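Long-range contacts in uncharacterized protein (Alicyclobacillus acidocaldarius subsp. acidocaldarius, PDB 3RAG), which is of unknown function but carries a von Willebrand factor type A fold and binds a sodium ion at what is probably a metal-ion-dependent adhesion site: residues 12-18 with 138-144; 17-21 with 54-59; 21-27 with 211-216. One frame throughout, in Å; residues are numbered along the deposited sequence. Where two conformers were deposited one is given.

Interaction 1: 12-18 with 138-144; sequences QILVITD and VVCLDTS. With NA (sodium ion), chain C.
Two neighbouring parallel strands can deliver metal ligands from their C-terminal ends, and here strands 10-17 and 135-142 do so. The axes of strand segments 12-17 and 138-142 approach to 4.7 Å and cross at -17°, pairing Ile13 with Val138 through Ile16 with Leu141. Backbone hydrogen bonds alternate: Val138 N to Gln12 O (3.0 Å), Leu14 N to Val138 O (2.9 Å), Cys140 N to Leu14 O (2.9 Å), Ile16 N to Cys140 O (3.0 Å) and Asp142 N to Ile16 O (3.1 Å). Ile16 (mt) sets CD1 3.9 Å from Leu141 CD2. On the opposite face, Cys140 SG (chi1 m) lies 3.7 Å from Ile13 CG2, and helix 214-232 packs there. Asp142 (chi1 t) leans across the strand ends: its OD2 accepts from Thr17 OG1 (2.6 Å) and Asp18 N (3.2 Å). Its OD1 accepts from Ser144 N (2.9 Å), forming an Asx turn, and from Ser144 OG (2.9 Å). Asp18 OD1 and Ser144 OG bind sodium at 2.4 and 2.6 Å, with two waters and Ser146, while Asp18 OD2 forms a salt bridge to Lys150. The Asp-Thr-Ser-Ala-Ser run starting at Asp142 matches the DxSxS signature of a metal-ion-dependent adhesion site (MIDAS).

Interaction 2: 17-21 with 54-59; sequences TDGCS and EQGYQE. With NA (sodium ion), chain C.
The Thr-Asp-Gly loop of a MIDAS-like metal site illustrates how a ligand loop is held by the next crossover connection. Asp18 OD1 binds sodium at 2.4 Å, its OD2 forming a salt bridge with Lys150. Gly19 then adopts phi/psi of 161/164°, and its CA approaches Gln55 CA to 4.2 Å and Glu54 O to 3.4 Å in a CA-H...O contact. A CB on Gly19 would strike Glu54 O. Across from it Gln55 centres an inverse gamma turn, and a weak hydrogen bond of 3.1 Å runs from Cys20 N to Gly56 O. Firmer is the grip of extended Glu59 (chi1 and chi2 t): OE2 accepts from Ser21 N (2.8 Å) and OE1 from Ser21 OG (2.7 Å). Water 3 links Cys20 O (2.8 Å) to Glu54 O (3.0 Å), and water 2, a sodium ligand, donates to Glu54 OE1 (2.9 Å). Tyr57 lies obliquely against the turn, CE1 3.5 Å from Gly19 N. Tyr57 occupies the N-cap position of helix 58-66, and its hydroxyl hydrogen-bonds to Ile46 O at the end of strand 40-46; thus the helix start packs against one side of the loop leaving strand 10-17, with Pro27 of helix 27-36 against Glu59.

Interaction 3: 21-27 with 211-216; sequences SNIGPDP and GTPTGP
Neither 21-26 nor 211-213 has regular structure; the two run in the same sense until each enters a helix, at Pro27 and at Thr214. CA separations are 5.0 Å for Ser21 and Thr212, 5.2 Å for Ile23 and Pro213, and 3.6 Å for Pro27 and Gly215. Thr212 O accepts from Asn22 N at 3.0 Å and, weakly, from Ile23 N at 3.3 Å. Gly24, at phi/psi 85/-175°, turns the chain so that the carbonyls of Ile23 and Pro25 converge on water 5, which donates to Ile23 O (2.8 Å) and Pro25 O (2.7 Å) and accepts from Gly215 N (3.0 Å). Segment 211-216 reads Gly-Thr-Pro-Thr-Gly-Pro and probably corresponds to the loop that supplies the MIDAS threonine in von Willebrand A domains. Here, however, Thr212 is not among the sodium ligands, its side chain being about 4 Å from the ion at the nearest atoms. Asn22 (chi1 p) folds back and its OD1 accepts from Thr212 N (2.8 Å). Ile23 CG2 rests 3.9 Å from Pro213 CB, and Pro25 CD 3.8 Å from Pro216 CG. A CB on Gly215 would clash with Pro25 O. Asp26, whose CA-CB bond points away, caps Val28 N through OD1.

How the interactions relate
Followed from the N terminus, strand 10-17 and the loop after it meet three partners in succession. Interaction 2 closes the shortest loop, reaching helix 58-66 after one more strand. Interaction 1, starting from the same region and sharing Thr17 and Asp18, spans on to strand 135-142 and joins the two halves of the sheet. Interaction 3 begins at Ser21, shared with interaction 2, and closes the longest loop at helix 214-232, crossing both others. Thr212 and Ser144 pack together, joining interactions 1 and 3. The DxSxS run at the end of strand 135-142 comes after the Thr-Asp-Gly loop in this chain, reversing the canonical sequence order and consistent with a circularly permuted von Willebrand A fold.

Interaction 1: 12-18 with 138-144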
# COMPACT_ATOMS: atom_id res chain seq x y z
N GLN A 12 -2.91 -4.55 0.33
CA GLN A 12 -1.80 -3.72 -0.12
C GLN A 12 -1.07 -3.14 1.05
O GLN A 12 -1.66 -2.88 2.10
CB GLN A 12 -2.30 -2.58 -1.01
CG GLN A 12 -2.77 -3.06 -2.40
CD GLN A 12 -3.08 -1.90 -3.33
OE1 GLN A 12 -2.92 -0.72 -2.97
NE2 GLN A 12 -3.54 -2.22 -4.54
N ILE A 13 0.22 -2.94 0.86
CA ILE A 13 1.05 -2.23 1.82
C ILE A 13 1.57 -1.01 1.08
O ILE A 13 2.14 -1.14 -0.01
CB ILE A 13 2.26 -3.09 2.26
CG1 ILE A 13 1.79 -4.36 3.00
CG2 ILE A 13 3.24 -2.24 3.10
CD1 ILE A 13 2.91 -5.42 3.23
N LEU A 14 1.36 0.18 1.63
CA LEU A 14 1.84 1.40 0.98
C LEU A 14 2.93 2.01 1.85
O LEU A 14 2.67 2.46 2.96
CB LEU A 14 0.68 2.40 0.81
CG LEU A 14 1.14 3.79 0.36
CD1 LEU A 14 1.74 3.73 -1.04
CD2 LEU A 14 -0.05 4.77 0.39
N VAL A 15 4.16 2.03 1.36
CA VAL A 15 5.26 2.58 2.14
C VAL A 15 5.49 4.02 1.67
O VAL A 15 5.64 4.25 0.47
CB VAL A 15 6.54 1.78 1.89
CG1 VAL A 15 7.71 2.40 2.68
CG2 VAL A 15 6.32 0.30 2.28
N ILE A 16 5.54 4.95 2.61
CA ILE A 16 5.83 6.35 2.30
C ILE A 16 7.13 6.73 3.03
O ILE A 16 7.21 6.64 4.27
CB ILE A 16 4.67 7.29 2.71
CG1 ILE A 16 3.38 6.85 1.97
CG2 ILE A 16 5.04 8.74 2.39
CD1 ILE A 16 2.12 7.66 2.33
N THR A 17 8.14 7.15 2.28
CA THR A 17 9.48 7.18 2.85
C THR A 17 10.32 8.28 2.22
O THR A 17 10.05 8.69 1.09
CB THR A 17 10.15 5.77 2.66
OG1 THR A 17 11.42 5.72 3.31
CG2 THR A 17 10.37 5.46 1.14
N ASP A 18 11.34 8.75 2.93
CA ASP A 18 12.27 9.72 2.31
C ASP A 18 13.69 9.19 2.10
O ASP A 18 14.65 9.97 2.01
CB ASP A 18 12.26 11.09 3.03
CG ASP A 18 12.95 11.05 4.38
OD1 ASP A 18 13.16 9.93 4.89
OD2 ASP A 18 13.22 12.12 4.95
N VAL A 138 -2.38 -1.45 4.62
CA VAL A 138 -1.56 -0.97 5.72
C VAL A 138 -0.66 0.12 5.17
O VAL A 138 0.08 -0.10 4.20
CB VAL A 138 -0.67 -2.07 6.31
CG1 VAL A 138 0.18 -1.49 7.43
CG2 VAL A 138 -1.55 -3.20 6.85
N VAL A 139 -0.74 1.31 5.77
CA VAL A 139 0.12 2.41 5.36
C VAL A 139 1.31 2.42 6.33
O VAL A 139 1.10 2.53 7.56
CB VAL A 139 -0.64 3.74 5.44
CG1 VAL A 139 0.27 4.89 5.02
CG2 VAL A 139 -1.91 3.70 4.55
N CYS A 140 2.54 2.28 5.81
CA CYS A 140 3.77 2.25 6.63
C CYS A 140 4.46 3.58 6.45
O CYS A 140 4.88 3.90 5.35
CB CYS A 140 4.76 1.17 6.15
SG CYS A 140 4.09 -0.47 6.21
N LEU A 141 4.57 4.34 7.53
CA LEU A 141 5.08 5.70 7.47
C LEU A 141 6.45 5.79 8.12
O LEU A 141 6.63 5.51 9.33
CB LEU A 141 4.11 6.67 8.18
CG LEU A 141 2.69 6.65 7.63
CD1 LEU A 141 1.79 7.62 8.40
CD2 LEU A 141 2.77 7.08 6.13
N ASP A 142 7.42 6.21 7.31
CA ASP A 142 8.80 6.45 7.73
C ASP A 142 8.75 7.61 8.71
O ASP A 142 8.17 8.66 8.38
CB ASP A 142 9.54 6.86 6.46
CG ASP A 142 11.04 7.05 6.63
OD1 ASP A 142 11.53 7.31 7.75
OD2 ASP A 142 11.72 6.99 5.57
N THR A 143 9.32 7.43 9.90
CA THR A 143 9.41 8.53 10.86
C THR A 143 10.85 8.68 11.32
O THR A 143 11.11 9.07 12.45
CB THR A 143 8.46 8.34 12.08
OG1 THR A 143 8.84 7.18 12.84
CG2 THR A 143 7.02 8.22 11.63
N SER A 144 11.81 8.43 10.43
CA SER A 144 13.20 8.68 10.79
C SER A 144 13.40 10.18 10.98
O SER A 144 12.53 10.98 10.61
CB SER A 144 14.13 8.17 9.69
OG SER A 144 13.84 8.82 8.48
NA NA C . 15.09 9.27 6.22
O HOH W 1 14.28 7.01 5.52
O HOH W 2 17.69 8.41 5.44

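Interaction 2: 17-21 with 54-59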
# COMPACT_ATOMS: atom_id res chain seq x y z
N THR A 17 8.14 7.15 2.28
CA THR A 17 9.48 7.18 2.85
C THR A 17 10.32 8.28 2.22
O THR A 17 10.05 8.69 1.09
CB THR A 17 10.15 5.77 2.66
OG1 THR A 17 11.42 5.72 3.31
CG2 THR A 17 10.37 5.46 1.14
N ASP A 18 11.34 8.75 2.93
CA ASP A 18 12.27 9.72 2.31
C ASP A 18 13.69 9.19 2.10
O ASP A 18 14.65 9.97 2.01
CB ASP A 18 12.26 11.09 3.03
CG ASP A 18 12.95 11.05 4.38
OD1 ASP A 18 13.16 9.93 4.89
OD2 ASP A 18 13.22 12.12 4.95
N GLY A 19 13.83 7.86 2.02
CA GLY A 19 15.11 7.31 1.61
C GLY A 19 15.30 5.86 1.98
O GLY A 19 14.60 5.35 2.85
N CYS A 20 16.28 5.21 1.36
CA CYS A 20 16.51 3.78 1.55
C CYS A 20 16.76 3.38 3.01
O CYS A 20 17.28 4.16 3.81
CB CYS A 20 17.69 3.32 0.71
SG CYS A 20 19.17 4.30 1.01
N SER A 21 16.41 2.14 3.35
CA SER A 21 16.66 1.64 4.71
C SER A 21 18.13 1.74 5.08
O SER A 21 19.01 1.63 4.23
CB SER A 21 16.20 0.18 4.86
OG SER A 21 17.02 -0.70 4.09
N GLU A 54 20.43 11.64 1.52
CA GLU A 54 19.81 10.47 2.14
C GLU A 54 18.69 9.89 1.29
O GLU A 54 18.18 8.80 1.56
CB GLU A 54 19.26 10.82 3.53
CG GLU A 54 20.31 11.35 4.51
CD GLU A 54 19.69 11.72 5.85
OE1 GLU A 54 18.98 10.86 6.42
OE2 GLU A 54 19.87 12.86 6.33
N GLN A 55 18.30 10.64 0.26
CA GLN A 55 17.14 10.27 -0.53
C GLN A 55 17.51 9.33 -1.69
O GLN A 55 17.39 9.69 -2.86
CB GLN A 55 16.40 11.51 -1.02
CG GLN A 55 15.37 12.06 0.01
CD GLN A 55 16.01 12.85 1.15
OE1 GLN A 55 15.80 12.55 2.34
NE2 GLN A 55 16.81 13.85 0.80
N GLY A 56 17.98 8.14 -1.36
CA GLY A 56 18.25 7.16 -2.41
C GLY A 56 17.05 6.26 -2.61
O GLY A 56 16.55 5.66 -1.65
N TYR A 57 16.60 6.15 -3.85
CA TYR A 57 15.40 5.38 -4.16
C TYR A 57 15.62 4.15 -5.05
O TYR A 57 14.67 3.63 -5.60
CB TYR A 57 14.28 6.28 -4.73
CG TYR A 57 13.85 7.30 -3.70
CD1 TYR A 57 13.45 6.89 -2.43
CD2 TYR A 57 13.88 8.67 -3.98
CE1 TYR A 57 13.09 7.81 -1.45
CE2 TYR A 57 13.51 9.60 -3.01
CZ TYR A 57 13.11 9.16 -1.75
OH TYR A 57 12.73 10.07 -0.77
N GLN A 58 16.86 3.69 -5.20
CA GLN A 58 17.04 2.40 -5.88
C GLN A 58 16.25 1.37 -5.09
O GLN A 58 15.46 0.62 -5.65
CB GLN A 58 18.52 1.97 -5.91
CG GLN A 58 19.45 2.83 -6.76
CD GLN A 58 19.19 2.70 -8.27
OE1 GLN A 58 18.39 1.88 -8.71
NE2 GLN A 58 19.85 3.54 -9.04
N GLU A 59 16.47 1.33 -3.77
CA GLU A 59 15.80 0.33 -2.94
C GLU A 59 14.29 0.41 -3.09
O GLU A 59 13.61 -0.60 -3.22
CB GLU A 59 16.18 0.50 -1.46
CG GLU A 59 15.61 -0.62 -0.58
CD GLU A 59 15.90 -0.35 0.87
OE1 GLU A 59 16.83 -0.98 1.43
OE2 GLU A 59 15.22 0.53 1.43
NA NA C . 15.09 9.27 6.22
O HOH W 3 17.95 6.87 3.82
O HOH W 4 19.28 0.26 1.80
O HOH W 2 17.69 8.41 5.44
O HOH W 1 14.28 7.01 5.52

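Interaction 3: 21-27 with 211-216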
# COMPACT_ATOMS: atom_id res chain seq x y z
N SER A 21 16.41 2.14 3.35
CA SER A 21 16.66 1.64 4.71
C SER A 21 18.13 1.74 5.08
O SER A 21 19.01 1.63 4.23
CB SER A 21 16.20 0.18 4.86
OG SER A 21 17.02 -0.70 4.09
N ASN A 22 18.40 1.95 6.37
CA ASN A 22 19.78 2.03 6.80
C ASN A 22 20.02 1.28 8.09
O ASN A 22 21.07 1.39 8.68
CB ASN A 22 20.24 3.50 6.91
CG ASN A 22 19.42 4.29 7.91
OD1 ASN A 22 18.71 3.72 8.72
ND2 ASN A 22 19.49 5.61 7.83
N ILE A 23 19.02 0.51 8.53
CA ILE A 23 19.22 -0.33 9.72
C ILE A 23 18.30 -1.54 9.59
O ILE A 23 17.21 -1.44 9.02
CB ILE A 23 18.96 0.45 11.04
CG1 ILE A 23 19.25 -0.44 12.26
CG2 ILE A 23 17.53 1.00 11.08
CD1 ILE A 23 19.41 0.34 13.57
N GLY A 24 18.77 -2.69 10.05
CA GLY A 24 17.90 -3.86 10.00
C GLY A 24 17.93 -4.60 8.67
O GLY A 24 18.70 -4.27 7.77
N PRO A 25 17.08 -5.62 8.55
CA PRO A 25 17.17 -6.54 7.41
C PRO A 25 16.55 -5.97 6.13
O PRO A 25 15.88 -4.93 6.14
CB PRO A 25 16.44 -7.80 7.92
CG PRO A 25 15.54 -7.31 9.02
CD PRO A 25 16.15 -6.07 9.61
N ASP A 26 16.81 -6.66 5.03
CA ASP A 26 16.50 -6.15 3.69
C ASP A 26 15.01 -6.08 3.35
O ASP A 26 14.32 -7.09 3.32
CB ASP A 26 17.26 -7.02 2.68
CG ASP A 26 17.05 -6.60 1.23
OD1 ASP A 26 16.47 -5.53 0.95
OD2 ASP A 26 17.50 -7.37 0.37
N PRO A 27 14.49 -4.86 3.11
CA PRO A 27 13.05 -4.73 2.82
C PRO A 27 12.67 -5.31 1.46
O PRO A 27 11.49 -5.56 1.22
CB PRO A 27 12.82 -3.20 2.84
CG PRO A 27 14.19 -2.61 2.50
CD PRO A 27 15.18 -3.56 3.21
N GLY A 211 16.79 5.97 12.72
CA GLY A 211 17.13 5.58 11.36
C GLY A 211 15.90 5.01 10.69
O GLY A 211 14.77 5.26 11.12
N THR A 212 16.10 4.29 9.59
CA THR A 212 14.98 3.70 8.89
C THR A 212 15.10 2.19 8.76
O THR A 212 15.95 1.67 8.05
CB THR A 212 14.83 4.32 7.49
OG1 THR A 212 15.62 3.58 6.55
CG2 THR A 212 15.29 5.76 7.49
N PRO A 213 14.19 1.50 9.43
CA PRO A 213 14.06 0.04 9.38
C PRO A 213 12.89 -0.38 8.50
O PRO A 213 11.84 -0.87 8.96
CB PRO A 213 13.86 -0.34 10.85
CG PRO A 213 13.12 0.85 11.42
CD PRO A 213 13.70 2.05 10.72
N THR A 214 13.06 -0.18 7.21
CA THR A 214 11.99 -0.45 6.29
C THR A 214 11.62 -1.92 6.22
O THR A 214 10.48 -2.24 5.98
CB THR A 214 12.38 0.02 4.86
OG1 THR A 214 13.02 1.30 4.96
CG2 THR A 214 11.15 0.12 3.97
N GLY A 215 12.60 -2.81 6.38
CA GLY A 215 12.30 -4.24 6.30
C GLY A 215 11.28 -4.70 7.36
O GLY A 215 10.23 -5.25 7.05
N PRO A 216 11.60 -4.48 8.63
CA PRO A 216 10.66 -4.84 9.70
C PRO A 216 9.29 -4.17 9.53
O PRO A 216 8.28 -4.78 9.83
CB PRO A 216 11.37 -4.33 10.96
CG PRO A 216 12.84 -4.49 10.61
CD PRO A 216 12.90 -4.04 9.17
O HOH W 5 15.44 -2.52 7.19